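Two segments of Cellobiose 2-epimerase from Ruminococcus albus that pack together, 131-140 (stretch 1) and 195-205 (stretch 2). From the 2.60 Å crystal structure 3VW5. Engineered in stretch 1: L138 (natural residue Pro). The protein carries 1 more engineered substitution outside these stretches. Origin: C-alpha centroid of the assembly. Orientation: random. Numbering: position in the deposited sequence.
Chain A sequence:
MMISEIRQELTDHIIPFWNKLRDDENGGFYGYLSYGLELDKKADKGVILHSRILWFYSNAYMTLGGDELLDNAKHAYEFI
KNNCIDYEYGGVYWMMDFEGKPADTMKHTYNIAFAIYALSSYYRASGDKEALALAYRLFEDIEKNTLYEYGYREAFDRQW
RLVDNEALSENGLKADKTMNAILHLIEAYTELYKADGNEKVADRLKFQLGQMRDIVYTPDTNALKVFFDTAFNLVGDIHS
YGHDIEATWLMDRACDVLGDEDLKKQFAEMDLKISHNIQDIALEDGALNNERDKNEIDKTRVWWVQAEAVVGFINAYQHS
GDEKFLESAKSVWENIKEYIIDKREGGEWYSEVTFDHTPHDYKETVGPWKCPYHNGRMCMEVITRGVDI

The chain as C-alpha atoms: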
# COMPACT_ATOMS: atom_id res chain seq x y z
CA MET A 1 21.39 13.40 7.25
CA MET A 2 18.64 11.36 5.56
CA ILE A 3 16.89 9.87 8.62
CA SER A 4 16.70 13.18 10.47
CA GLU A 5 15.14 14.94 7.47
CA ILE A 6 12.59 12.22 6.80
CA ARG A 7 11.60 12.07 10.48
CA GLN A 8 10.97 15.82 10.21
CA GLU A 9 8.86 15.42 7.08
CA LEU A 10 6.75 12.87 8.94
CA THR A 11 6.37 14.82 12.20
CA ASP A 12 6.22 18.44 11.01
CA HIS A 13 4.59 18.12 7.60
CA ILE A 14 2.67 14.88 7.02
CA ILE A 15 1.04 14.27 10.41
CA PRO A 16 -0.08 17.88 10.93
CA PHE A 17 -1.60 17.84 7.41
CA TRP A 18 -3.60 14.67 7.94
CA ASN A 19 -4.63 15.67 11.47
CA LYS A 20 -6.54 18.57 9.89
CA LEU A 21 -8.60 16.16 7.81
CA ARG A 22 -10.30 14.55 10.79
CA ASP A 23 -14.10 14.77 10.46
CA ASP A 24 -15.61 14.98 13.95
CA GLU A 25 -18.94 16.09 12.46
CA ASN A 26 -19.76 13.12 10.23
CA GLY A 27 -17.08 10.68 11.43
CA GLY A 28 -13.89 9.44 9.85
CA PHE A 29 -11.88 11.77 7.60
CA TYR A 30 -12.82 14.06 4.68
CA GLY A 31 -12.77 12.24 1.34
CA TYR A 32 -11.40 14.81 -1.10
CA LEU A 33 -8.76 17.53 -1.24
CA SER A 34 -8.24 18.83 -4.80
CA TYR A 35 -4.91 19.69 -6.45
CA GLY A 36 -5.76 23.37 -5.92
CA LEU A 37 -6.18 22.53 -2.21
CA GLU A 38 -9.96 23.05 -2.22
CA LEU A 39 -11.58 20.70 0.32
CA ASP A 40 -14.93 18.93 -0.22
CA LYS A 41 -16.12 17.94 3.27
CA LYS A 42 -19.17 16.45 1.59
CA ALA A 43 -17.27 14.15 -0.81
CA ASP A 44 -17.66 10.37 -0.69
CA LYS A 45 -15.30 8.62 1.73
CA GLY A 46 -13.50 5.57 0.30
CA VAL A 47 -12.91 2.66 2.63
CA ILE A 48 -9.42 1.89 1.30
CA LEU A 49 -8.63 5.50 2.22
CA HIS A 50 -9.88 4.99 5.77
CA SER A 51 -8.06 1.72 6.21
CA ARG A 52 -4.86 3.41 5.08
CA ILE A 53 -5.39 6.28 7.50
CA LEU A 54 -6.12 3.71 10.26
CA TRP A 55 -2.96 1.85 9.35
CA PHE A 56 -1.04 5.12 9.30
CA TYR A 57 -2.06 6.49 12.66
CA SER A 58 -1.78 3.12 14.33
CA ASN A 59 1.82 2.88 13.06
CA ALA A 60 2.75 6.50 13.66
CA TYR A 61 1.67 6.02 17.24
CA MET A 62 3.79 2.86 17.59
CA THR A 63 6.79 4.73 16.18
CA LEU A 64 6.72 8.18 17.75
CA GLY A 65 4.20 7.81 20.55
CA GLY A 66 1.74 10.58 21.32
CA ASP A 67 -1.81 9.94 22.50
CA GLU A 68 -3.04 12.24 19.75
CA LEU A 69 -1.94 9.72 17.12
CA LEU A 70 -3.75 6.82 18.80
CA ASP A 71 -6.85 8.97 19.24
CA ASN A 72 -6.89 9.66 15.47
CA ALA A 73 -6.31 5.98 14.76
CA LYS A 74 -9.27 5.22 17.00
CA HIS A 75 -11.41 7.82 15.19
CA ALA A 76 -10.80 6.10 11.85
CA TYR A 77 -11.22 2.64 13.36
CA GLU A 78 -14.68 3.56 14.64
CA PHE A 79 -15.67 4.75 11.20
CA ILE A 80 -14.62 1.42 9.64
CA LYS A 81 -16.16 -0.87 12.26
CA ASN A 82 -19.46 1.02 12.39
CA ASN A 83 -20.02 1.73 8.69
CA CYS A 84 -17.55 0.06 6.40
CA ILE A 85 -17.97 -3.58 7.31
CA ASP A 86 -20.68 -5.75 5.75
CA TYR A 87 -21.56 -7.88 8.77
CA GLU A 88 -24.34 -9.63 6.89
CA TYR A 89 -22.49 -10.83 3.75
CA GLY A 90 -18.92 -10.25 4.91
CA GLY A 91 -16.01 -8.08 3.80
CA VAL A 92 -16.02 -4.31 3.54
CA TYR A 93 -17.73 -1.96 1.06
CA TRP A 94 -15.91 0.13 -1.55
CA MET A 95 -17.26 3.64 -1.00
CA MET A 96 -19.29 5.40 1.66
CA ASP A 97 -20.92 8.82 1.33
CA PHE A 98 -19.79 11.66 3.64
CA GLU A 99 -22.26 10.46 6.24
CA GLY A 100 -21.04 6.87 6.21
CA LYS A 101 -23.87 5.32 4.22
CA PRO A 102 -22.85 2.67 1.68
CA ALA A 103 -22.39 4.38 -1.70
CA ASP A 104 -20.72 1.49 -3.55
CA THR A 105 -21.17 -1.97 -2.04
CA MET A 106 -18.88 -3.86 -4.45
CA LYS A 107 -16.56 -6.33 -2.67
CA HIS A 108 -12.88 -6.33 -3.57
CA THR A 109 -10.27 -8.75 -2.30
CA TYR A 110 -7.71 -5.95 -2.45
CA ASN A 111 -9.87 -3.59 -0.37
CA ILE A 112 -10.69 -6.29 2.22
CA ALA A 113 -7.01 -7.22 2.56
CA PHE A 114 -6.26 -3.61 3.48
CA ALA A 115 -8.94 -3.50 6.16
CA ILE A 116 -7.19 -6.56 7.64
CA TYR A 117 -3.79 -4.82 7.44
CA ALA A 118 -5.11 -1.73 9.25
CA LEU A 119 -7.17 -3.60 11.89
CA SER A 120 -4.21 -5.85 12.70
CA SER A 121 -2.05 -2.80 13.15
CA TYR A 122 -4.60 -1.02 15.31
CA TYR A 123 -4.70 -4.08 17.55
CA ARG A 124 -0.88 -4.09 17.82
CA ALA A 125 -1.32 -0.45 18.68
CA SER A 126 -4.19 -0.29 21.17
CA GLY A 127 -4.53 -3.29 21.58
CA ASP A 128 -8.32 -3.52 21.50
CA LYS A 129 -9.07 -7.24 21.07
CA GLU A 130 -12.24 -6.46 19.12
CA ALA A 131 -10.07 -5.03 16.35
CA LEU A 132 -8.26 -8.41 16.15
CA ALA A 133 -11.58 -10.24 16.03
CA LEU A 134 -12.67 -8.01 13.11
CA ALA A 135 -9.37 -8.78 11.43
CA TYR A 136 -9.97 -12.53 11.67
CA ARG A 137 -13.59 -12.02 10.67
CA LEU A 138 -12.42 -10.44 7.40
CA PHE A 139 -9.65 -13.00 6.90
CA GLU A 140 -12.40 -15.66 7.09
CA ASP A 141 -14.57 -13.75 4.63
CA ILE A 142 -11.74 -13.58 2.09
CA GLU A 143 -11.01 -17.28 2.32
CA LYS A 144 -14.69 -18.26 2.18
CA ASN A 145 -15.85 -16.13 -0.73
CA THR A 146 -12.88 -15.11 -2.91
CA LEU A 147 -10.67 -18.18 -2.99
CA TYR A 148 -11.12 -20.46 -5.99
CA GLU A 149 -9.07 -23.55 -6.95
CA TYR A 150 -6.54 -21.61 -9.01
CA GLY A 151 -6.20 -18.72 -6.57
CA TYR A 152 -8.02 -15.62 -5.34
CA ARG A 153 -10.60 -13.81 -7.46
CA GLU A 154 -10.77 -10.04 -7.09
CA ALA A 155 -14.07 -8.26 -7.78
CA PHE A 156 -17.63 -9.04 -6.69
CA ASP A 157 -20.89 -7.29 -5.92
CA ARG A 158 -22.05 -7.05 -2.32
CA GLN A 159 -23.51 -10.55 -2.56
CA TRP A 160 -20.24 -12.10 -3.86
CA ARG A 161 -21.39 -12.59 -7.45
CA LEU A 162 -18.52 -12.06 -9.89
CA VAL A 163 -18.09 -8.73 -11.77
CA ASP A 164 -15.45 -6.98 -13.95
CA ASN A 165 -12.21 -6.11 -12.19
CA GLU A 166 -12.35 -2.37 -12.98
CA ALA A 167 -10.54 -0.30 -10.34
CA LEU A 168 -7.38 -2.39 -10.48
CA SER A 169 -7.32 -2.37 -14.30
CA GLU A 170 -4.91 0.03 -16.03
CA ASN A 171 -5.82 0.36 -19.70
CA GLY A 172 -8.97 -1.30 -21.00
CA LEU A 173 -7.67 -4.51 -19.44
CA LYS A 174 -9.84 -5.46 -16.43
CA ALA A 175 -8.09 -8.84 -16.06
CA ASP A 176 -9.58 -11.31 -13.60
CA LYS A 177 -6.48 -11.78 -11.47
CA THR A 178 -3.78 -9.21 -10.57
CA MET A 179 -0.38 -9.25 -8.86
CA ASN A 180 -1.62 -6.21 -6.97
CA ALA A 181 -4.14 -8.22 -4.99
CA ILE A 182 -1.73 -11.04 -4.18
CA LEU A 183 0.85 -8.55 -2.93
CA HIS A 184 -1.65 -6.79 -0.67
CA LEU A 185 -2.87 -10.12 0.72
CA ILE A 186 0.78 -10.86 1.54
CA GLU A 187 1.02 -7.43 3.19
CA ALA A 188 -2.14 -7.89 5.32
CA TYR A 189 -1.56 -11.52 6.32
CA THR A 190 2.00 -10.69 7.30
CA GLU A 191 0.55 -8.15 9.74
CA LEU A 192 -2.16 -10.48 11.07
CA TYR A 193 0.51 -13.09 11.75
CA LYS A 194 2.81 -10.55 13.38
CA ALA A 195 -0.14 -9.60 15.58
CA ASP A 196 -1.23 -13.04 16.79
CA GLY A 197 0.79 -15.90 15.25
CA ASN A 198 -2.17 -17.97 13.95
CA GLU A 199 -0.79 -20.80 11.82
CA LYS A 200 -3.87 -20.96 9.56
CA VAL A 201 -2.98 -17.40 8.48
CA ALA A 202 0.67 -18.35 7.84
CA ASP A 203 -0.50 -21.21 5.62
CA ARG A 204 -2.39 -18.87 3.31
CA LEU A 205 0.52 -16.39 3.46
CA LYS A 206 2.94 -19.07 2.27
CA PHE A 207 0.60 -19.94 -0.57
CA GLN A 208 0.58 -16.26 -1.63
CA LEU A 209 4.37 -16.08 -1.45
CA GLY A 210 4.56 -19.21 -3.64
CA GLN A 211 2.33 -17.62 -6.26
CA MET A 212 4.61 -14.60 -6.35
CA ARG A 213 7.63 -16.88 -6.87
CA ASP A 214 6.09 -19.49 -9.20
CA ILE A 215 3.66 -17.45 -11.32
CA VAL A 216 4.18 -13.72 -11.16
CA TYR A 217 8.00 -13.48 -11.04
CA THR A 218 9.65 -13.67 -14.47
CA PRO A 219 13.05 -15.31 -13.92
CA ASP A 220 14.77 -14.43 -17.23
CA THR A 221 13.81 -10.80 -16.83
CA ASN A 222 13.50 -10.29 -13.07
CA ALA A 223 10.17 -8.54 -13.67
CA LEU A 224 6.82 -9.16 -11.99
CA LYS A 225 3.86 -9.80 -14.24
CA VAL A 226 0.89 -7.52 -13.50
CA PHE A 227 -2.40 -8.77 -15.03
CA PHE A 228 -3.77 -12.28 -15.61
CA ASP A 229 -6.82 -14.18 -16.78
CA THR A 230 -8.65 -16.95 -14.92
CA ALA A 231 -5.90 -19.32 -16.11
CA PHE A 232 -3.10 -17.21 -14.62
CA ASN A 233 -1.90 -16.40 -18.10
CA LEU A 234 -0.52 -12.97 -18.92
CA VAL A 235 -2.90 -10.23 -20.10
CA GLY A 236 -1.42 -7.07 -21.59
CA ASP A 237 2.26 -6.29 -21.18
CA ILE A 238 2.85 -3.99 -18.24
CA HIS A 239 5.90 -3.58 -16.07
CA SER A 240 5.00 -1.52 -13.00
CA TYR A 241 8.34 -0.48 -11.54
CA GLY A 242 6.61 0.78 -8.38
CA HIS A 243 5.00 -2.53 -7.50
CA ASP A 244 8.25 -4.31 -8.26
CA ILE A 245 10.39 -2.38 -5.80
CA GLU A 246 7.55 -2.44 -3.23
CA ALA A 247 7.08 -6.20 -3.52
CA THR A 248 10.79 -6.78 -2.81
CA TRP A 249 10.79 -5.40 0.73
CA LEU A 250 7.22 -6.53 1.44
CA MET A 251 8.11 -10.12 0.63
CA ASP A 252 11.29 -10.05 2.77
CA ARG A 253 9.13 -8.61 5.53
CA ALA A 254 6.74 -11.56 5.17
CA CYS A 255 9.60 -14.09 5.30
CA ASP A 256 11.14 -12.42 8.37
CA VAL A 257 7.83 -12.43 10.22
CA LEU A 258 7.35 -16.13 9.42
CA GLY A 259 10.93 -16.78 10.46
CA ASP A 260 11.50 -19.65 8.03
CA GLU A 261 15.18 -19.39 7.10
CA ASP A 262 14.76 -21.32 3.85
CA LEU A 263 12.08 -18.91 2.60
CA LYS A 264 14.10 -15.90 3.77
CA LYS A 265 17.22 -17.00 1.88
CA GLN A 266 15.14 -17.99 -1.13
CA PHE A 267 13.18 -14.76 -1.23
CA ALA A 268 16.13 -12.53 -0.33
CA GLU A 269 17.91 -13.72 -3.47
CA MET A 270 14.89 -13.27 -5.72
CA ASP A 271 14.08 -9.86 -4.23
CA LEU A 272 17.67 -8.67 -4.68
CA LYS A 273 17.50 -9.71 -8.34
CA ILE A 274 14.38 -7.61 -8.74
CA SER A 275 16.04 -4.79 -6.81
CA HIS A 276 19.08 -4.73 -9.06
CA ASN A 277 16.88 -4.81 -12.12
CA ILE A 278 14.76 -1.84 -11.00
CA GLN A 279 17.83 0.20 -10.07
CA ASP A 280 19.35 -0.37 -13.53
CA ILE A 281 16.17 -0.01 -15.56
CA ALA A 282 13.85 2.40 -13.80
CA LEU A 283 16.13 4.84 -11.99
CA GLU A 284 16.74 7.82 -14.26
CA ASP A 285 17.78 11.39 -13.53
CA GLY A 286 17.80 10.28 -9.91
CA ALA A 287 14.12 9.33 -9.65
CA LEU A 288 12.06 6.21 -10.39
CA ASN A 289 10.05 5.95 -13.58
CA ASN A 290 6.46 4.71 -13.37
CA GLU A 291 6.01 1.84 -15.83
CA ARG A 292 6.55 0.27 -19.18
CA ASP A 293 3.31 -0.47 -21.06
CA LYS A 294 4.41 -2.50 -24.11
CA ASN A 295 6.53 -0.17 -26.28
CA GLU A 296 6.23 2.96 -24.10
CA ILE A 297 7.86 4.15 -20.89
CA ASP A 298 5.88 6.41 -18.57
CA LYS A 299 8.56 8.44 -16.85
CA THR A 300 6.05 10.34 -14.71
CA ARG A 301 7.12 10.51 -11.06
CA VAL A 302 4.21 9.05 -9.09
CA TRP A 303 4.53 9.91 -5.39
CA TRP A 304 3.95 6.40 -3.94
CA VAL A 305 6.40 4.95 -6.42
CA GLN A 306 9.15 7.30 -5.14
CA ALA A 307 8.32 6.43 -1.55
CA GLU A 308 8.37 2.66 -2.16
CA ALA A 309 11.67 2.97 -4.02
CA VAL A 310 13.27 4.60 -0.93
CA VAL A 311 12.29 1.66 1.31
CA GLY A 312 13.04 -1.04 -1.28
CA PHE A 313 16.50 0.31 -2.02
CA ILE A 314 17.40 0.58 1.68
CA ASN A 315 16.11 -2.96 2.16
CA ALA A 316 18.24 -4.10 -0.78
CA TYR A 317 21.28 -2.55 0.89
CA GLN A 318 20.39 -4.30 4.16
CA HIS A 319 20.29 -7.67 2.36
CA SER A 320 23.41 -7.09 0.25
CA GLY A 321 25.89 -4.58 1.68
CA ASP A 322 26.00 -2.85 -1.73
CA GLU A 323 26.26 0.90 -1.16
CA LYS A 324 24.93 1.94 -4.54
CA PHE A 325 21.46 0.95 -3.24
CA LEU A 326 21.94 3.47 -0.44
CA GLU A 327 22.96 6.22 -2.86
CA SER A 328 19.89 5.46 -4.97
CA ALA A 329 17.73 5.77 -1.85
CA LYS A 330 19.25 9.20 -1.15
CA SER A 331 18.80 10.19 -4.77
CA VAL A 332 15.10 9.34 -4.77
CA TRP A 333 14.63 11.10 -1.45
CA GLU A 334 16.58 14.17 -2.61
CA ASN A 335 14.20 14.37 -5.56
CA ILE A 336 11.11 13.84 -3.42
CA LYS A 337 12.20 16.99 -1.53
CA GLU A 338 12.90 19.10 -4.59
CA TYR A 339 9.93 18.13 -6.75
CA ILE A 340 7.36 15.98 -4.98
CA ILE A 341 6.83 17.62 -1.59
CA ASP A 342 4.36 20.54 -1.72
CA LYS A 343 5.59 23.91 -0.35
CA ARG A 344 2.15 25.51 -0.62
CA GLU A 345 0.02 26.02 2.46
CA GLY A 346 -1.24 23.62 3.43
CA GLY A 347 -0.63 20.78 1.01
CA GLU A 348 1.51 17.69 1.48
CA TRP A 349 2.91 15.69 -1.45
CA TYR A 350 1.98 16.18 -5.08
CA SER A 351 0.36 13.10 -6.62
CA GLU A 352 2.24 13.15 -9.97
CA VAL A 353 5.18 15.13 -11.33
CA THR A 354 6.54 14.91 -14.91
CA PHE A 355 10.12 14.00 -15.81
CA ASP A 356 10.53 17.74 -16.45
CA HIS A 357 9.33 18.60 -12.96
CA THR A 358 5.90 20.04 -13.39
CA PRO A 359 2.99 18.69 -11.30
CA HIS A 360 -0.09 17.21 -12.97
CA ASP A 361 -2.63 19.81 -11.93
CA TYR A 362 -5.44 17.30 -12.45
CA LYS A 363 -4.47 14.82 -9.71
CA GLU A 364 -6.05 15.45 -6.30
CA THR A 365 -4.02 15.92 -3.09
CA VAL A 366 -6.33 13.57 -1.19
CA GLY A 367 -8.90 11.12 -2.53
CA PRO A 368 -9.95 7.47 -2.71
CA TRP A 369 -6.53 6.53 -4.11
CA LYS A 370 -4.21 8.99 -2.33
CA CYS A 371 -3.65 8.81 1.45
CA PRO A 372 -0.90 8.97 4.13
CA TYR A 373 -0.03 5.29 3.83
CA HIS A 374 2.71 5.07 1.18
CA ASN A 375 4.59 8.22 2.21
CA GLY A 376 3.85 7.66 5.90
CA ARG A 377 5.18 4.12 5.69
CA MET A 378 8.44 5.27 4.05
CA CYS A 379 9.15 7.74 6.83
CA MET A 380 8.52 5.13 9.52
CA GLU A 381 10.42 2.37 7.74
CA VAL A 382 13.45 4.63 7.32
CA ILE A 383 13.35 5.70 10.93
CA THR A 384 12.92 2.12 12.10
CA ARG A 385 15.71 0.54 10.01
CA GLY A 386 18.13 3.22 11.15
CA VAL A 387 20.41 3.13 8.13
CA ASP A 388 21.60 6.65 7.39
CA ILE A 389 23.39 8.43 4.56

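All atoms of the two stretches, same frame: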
# COMPACT_ATOMS: atom_id res chain seq x y z
N ALA A 131 -10.72 -5.32 17.62
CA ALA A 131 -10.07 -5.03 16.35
C ALA A 131 -9.43 -6.29 15.74
O ALA A 131 -9.49 -6.51 14.52
CB ALA A 131 -9.02 -3.92 16.52
N LEU A 132 -8.83 -7.12 16.59
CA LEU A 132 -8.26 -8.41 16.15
C LEU A 132 -9.35 -9.40 15.69
O LEU A 132 -9.20 -10.08 14.68
CB LEU A 132 -7.42 -9.03 17.26
CG LEU A 132 -6.79 -10.37 16.90
CD1 LEU A 132 -5.67 -10.18 15.90
CD2 LEU A 132 -6.26 -11.06 18.13
N ALA A 133 -10.43 -9.47 16.46
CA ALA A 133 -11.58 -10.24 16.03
C ALA A 133 -12.07 -9.81 14.61
O ALA A 133 -12.27 -10.64 13.72
CB ALA A 133 -12.70 -10.13 17.07
N LEU A 134 -12.26 -8.51 14.40
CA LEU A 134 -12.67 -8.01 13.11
C LEU A 134 -11.67 -8.43 12.03
O LEU A 134 -12.04 -8.79 10.91
CB LEU A 134 -12.79 -6.51 13.17
CG LEU A 134 -14.21 -5.95 13.30
CD1 LEU A 134 -15.11 -6.98 13.93
CD2 LEU A 134 -14.18 -4.65 14.11
N ALA A 135 -10.40 -8.38 12.37
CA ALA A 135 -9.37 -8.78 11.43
C ALA A 135 -9.57 -10.23 11.00
O ALA A 135 -9.55 -10.55 9.80
CB ALA A 135 -8.00 -8.54 12.02
N TYR A 136 -9.76 -11.12 11.98
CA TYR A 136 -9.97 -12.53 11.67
C TYR A 136 -11.29 -12.71 10.94
O TYR A 136 -11.39 -13.52 10.02
CB TYR A 136 -9.97 -13.37 12.95
CG TYR A 136 -8.59 -13.72 13.46
CD1 TYR A 136 -7.80 -14.63 12.79
CD2 TYR A 136 -8.08 -13.13 14.61
CE1 TYR A 136 -6.55 -14.96 13.24
CE2 TYR A 136 -6.83 -13.43 15.07
CZ TYR A 136 -6.06 -14.36 14.38
OH TYR A 136 -4.80 -14.70 14.82
N ARG A 137 -12.30 -11.94 11.34
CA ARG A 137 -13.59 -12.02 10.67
C ARG A 137 -13.43 -11.80 9.16
O ARG A 137 -14.02 -12.51 8.36
CB ARG A 137 -14.59 -11.01 11.25
CG ARG A 137 -15.96 -11.18 10.64
CD ARG A 137 -16.91 -10.06 10.96
NE ARG A 137 -18.16 -10.56 11.54
CZ ARG A 137 -18.40 -10.66 12.85
NH1 ARG A 137 -17.48 -10.26 13.75
NH2 ARG A 137 -19.56 -11.14 13.27
N LEU A 138 -12.62 -10.80 8.80
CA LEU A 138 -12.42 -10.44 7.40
C LEU A 138 -11.48 -11.42 6.68
O LEU A 138 -11.67 -11.75 5.51
CB LEU A 138 -11.92 -9.00 7.29
CG LEU A 138 -12.88 -7.92 7.79
CD1 LEU A 138 -12.23 -6.57 7.70
CD2 LEU A 138 -14.18 -7.94 7.00
N PHE A 139 -10.45 -11.88 7.38
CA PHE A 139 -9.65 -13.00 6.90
C PHE A 139 -10.54 -14.19 6.52
O PHE A 139 -10.38 -14.77 5.44
CB PHE A 139 -8.63 -13.39 7.96
CG PHE A 139 -7.99 -14.73 7.74
CD1 PHE A 139 -6.92 -14.86 6.86
CD2 PHE A 139 -8.41 -15.84 8.45
CE1 PHE A 139 -6.31 -16.09 6.67
CE2 PHE A 139 -7.79 -17.09 8.26
CZ PHE A 139 -6.74 -17.21 7.37
N GLU A 140 -11.49 -14.56 7.38
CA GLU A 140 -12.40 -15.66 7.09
C GLU A 140 -13.26 -15.39 5.86
O GLU A 140 -13.46 -16.27 5.01
CB GLU A 140 -13.28 -15.99 8.30
CG GLU A 140 -12.53 -16.77 9.36
CD GLU A 140 -13.44 -17.29 10.45
OE1 GLU A 140 -14.35 -16.53 10.90
OE2 GLU A 140 -13.25 -18.46 10.86
N ALA A 195 0.72 -9.97 14.46
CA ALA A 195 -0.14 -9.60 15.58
C ALA A 195 -0.45 -10.75 16.55
O ALA A 195 -0.60 -10.52 17.76
CB ALA A 195 -1.43 -8.97 15.08
N ASP A 196 -0.57 -11.98 16.03
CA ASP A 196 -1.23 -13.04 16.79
C ASP A 196 -0.79 -14.48 16.48
O ASP A 196 -1.32 -15.44 17.06
CB ASP A 196 -2.75 -12.90 16.63
CG ASP A 196 -3.51 -13.72 17.62
OD1 ASP A 196 -3.59 -13.30 18.79
OD2 ASP A 196 -4.05 -14.78 17.23
N GLY A 197 0.16 -14.62 15.56
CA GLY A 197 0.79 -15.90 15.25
C GLY A 197 -0.04 -17.10 14.84
O GLY A 197 0.45 -18.21 14.92
N ASN A 198 -1.28 -16.89 14.40
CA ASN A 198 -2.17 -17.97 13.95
C ASN A 198 -1.63 -18.70 12.74
O ASN A 198 -1.38 -18.09 11.71
CB ASN A 198 -3.58 -17.42 13.66
CG ASN A 198 -4.56 -18.50 13.16
OD1 ASN A 198 -5.32 -18.29 12.21
ND2 ASN A 198 -4.54 -19.66 13.80
N GLU A 199 -1.44 -20.01 12.86
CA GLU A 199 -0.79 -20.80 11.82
C GLU A 199 -1.67 -21.00 10.56
O GLU A 199 -1.16 -21.25 9.47
CB GLU A 199 -0.31 -22.14 12.38
CG GLU A 199 1.22 -22.33 12.30
CD GLU A 199 2.02 -21.28 13.09
OE1 GLU A 199 3.06 -20.81 12.57
OE2 GLU A 199 1.61 -20.94 14.23
N LYS A 200 -2.98 -20.88 10.72
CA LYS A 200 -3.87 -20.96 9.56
C LYS A 200 -3.58 -19.77 8.64
O LYS A 200 -3.57 -19.92 7.41
CB LYS A 200 -5.34 -20.95 9.99
CG LYS A 200 -6.13 -22.21 9.64
CD LYS A 200 -6.16 -23.18 10.80
CE LYS A 200 -7.47 -23.98 10.83
NZ LYS A 200 -8.08 -24.01 12.21
N VAL A 201 -3.34 -18.60 9.23
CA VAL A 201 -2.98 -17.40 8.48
C VAL A 201 -1.61 -17.57 7.78
O VAL A 201 -1.47 -17.25 6.60
CB VAL A 201 -3.01 -16.13 9.39
CG1 VAL A 201 -2.60 -14.87 8.62
CG2 VAL A 201 -4.39 -15.94 9.97
N ALA A 202 -0.62 -18.09 8.49
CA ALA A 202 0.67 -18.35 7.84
C ALA A 202 0.56 -19.32 6.67
O ALA A 202 1.26 -19.16 5.67
CB ALA A 202 1.71 -18.82 8.84
N ASP A 203 -0.31 -20.31 6.76
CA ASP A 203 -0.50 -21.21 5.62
C ASP A 203 -0.91 -20.45 4.36
O ASP A 203 -0.28 -20.61 3.32
CB ASP A 203 -1.50 -22.32 5.93
CG ASP A 203 -0.89 -23.43 6.77
OD1 ASP A 203 0.35 -23.61 6.68
OD2 ASP A 203 -1.65 -24.09 7.52
N ARG A 204 -1.94 -19.62 4.46
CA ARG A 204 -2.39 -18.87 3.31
C ARG A 204 -1.28 -17.92 2.81
O ARG A 204 -1.02 -17.85 1.60
CB ARG A 204 -3.67 -18.09 3.64
CG ARG A 204 -4.75 -18.94 4.28
CD ARG A 204 -5.02 -20.18 3.48
NE ARG A 204 -5.41 -19.87 2.11
CZ ARG A 204 -4.88 -20.44 1.03
NH1 ARG A 204 -3.92 -21.35 1.16
NH2 ARG A 204 -5.30 -20.09 -0.18
N LEU A 205 -0.63 -17.24 3.75
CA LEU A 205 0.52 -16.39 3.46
C LEU A 205 1.56 -17.12 2.62
O LEU A 205 2.07 -16.55 1.65
CB LEU A 205 1.20 -15.92 4.75
CG LEU A 205 1.76 -14.49 4.89
CD1 LEU A 205 2.96 -14.48 5.80
CD2 LEU A 205 2.12 -13.79 3.57
O HOH W 1 -2.52 -14.42 13.52

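Stretch 1 is helical throughout, whereas stretch 2 holds the tail of one helix, a tight reversal and the start of another. G197 has left helical phi/psi, with positive phi, a conformation that glycine adopts easily, and N198 occupies the N-cap position of helix 199-205. That helix crosses helix 131-140 at 45°, with a closest axial approach of 12.0 Å, so side chains rather than backbones must fill the gap.

L132, Y136 and F139 lie about one turn apart and make all the contacts of stretch 1. Of the 345 Å² buried, both sides summed, F139 (80 Å²) and Y136 (72 Å²) contribute most. Buried F139 and V201 form the apolar centre: V201 CG2 sits 3.8 Å from the F139 ring centroid, nearly along the ring normal, a CH-pi contact suited to a compact branched side chain. R204 lends its aliphatic portion to the ring edge, CG lying 4.0 Å from F139 CE1.

The CA-to-CB bond of Y136 points sideways to stretch 2, but the ring carries the hydroxyl across. Y136 OH donates a short hydrogen bond to D196 OD2 (2.5 Å) and accepts one from a water that also accepts from N198 N. Y136 CE1 meets V201 CG2 at 4.0 Å, so tyrosine serves polar and apolar neighbours. L132 CD2 packs 3.5 Å from D196 OD1; its CD1 meets A195 CB at 4.5 Å, small alanine facing buried leucine.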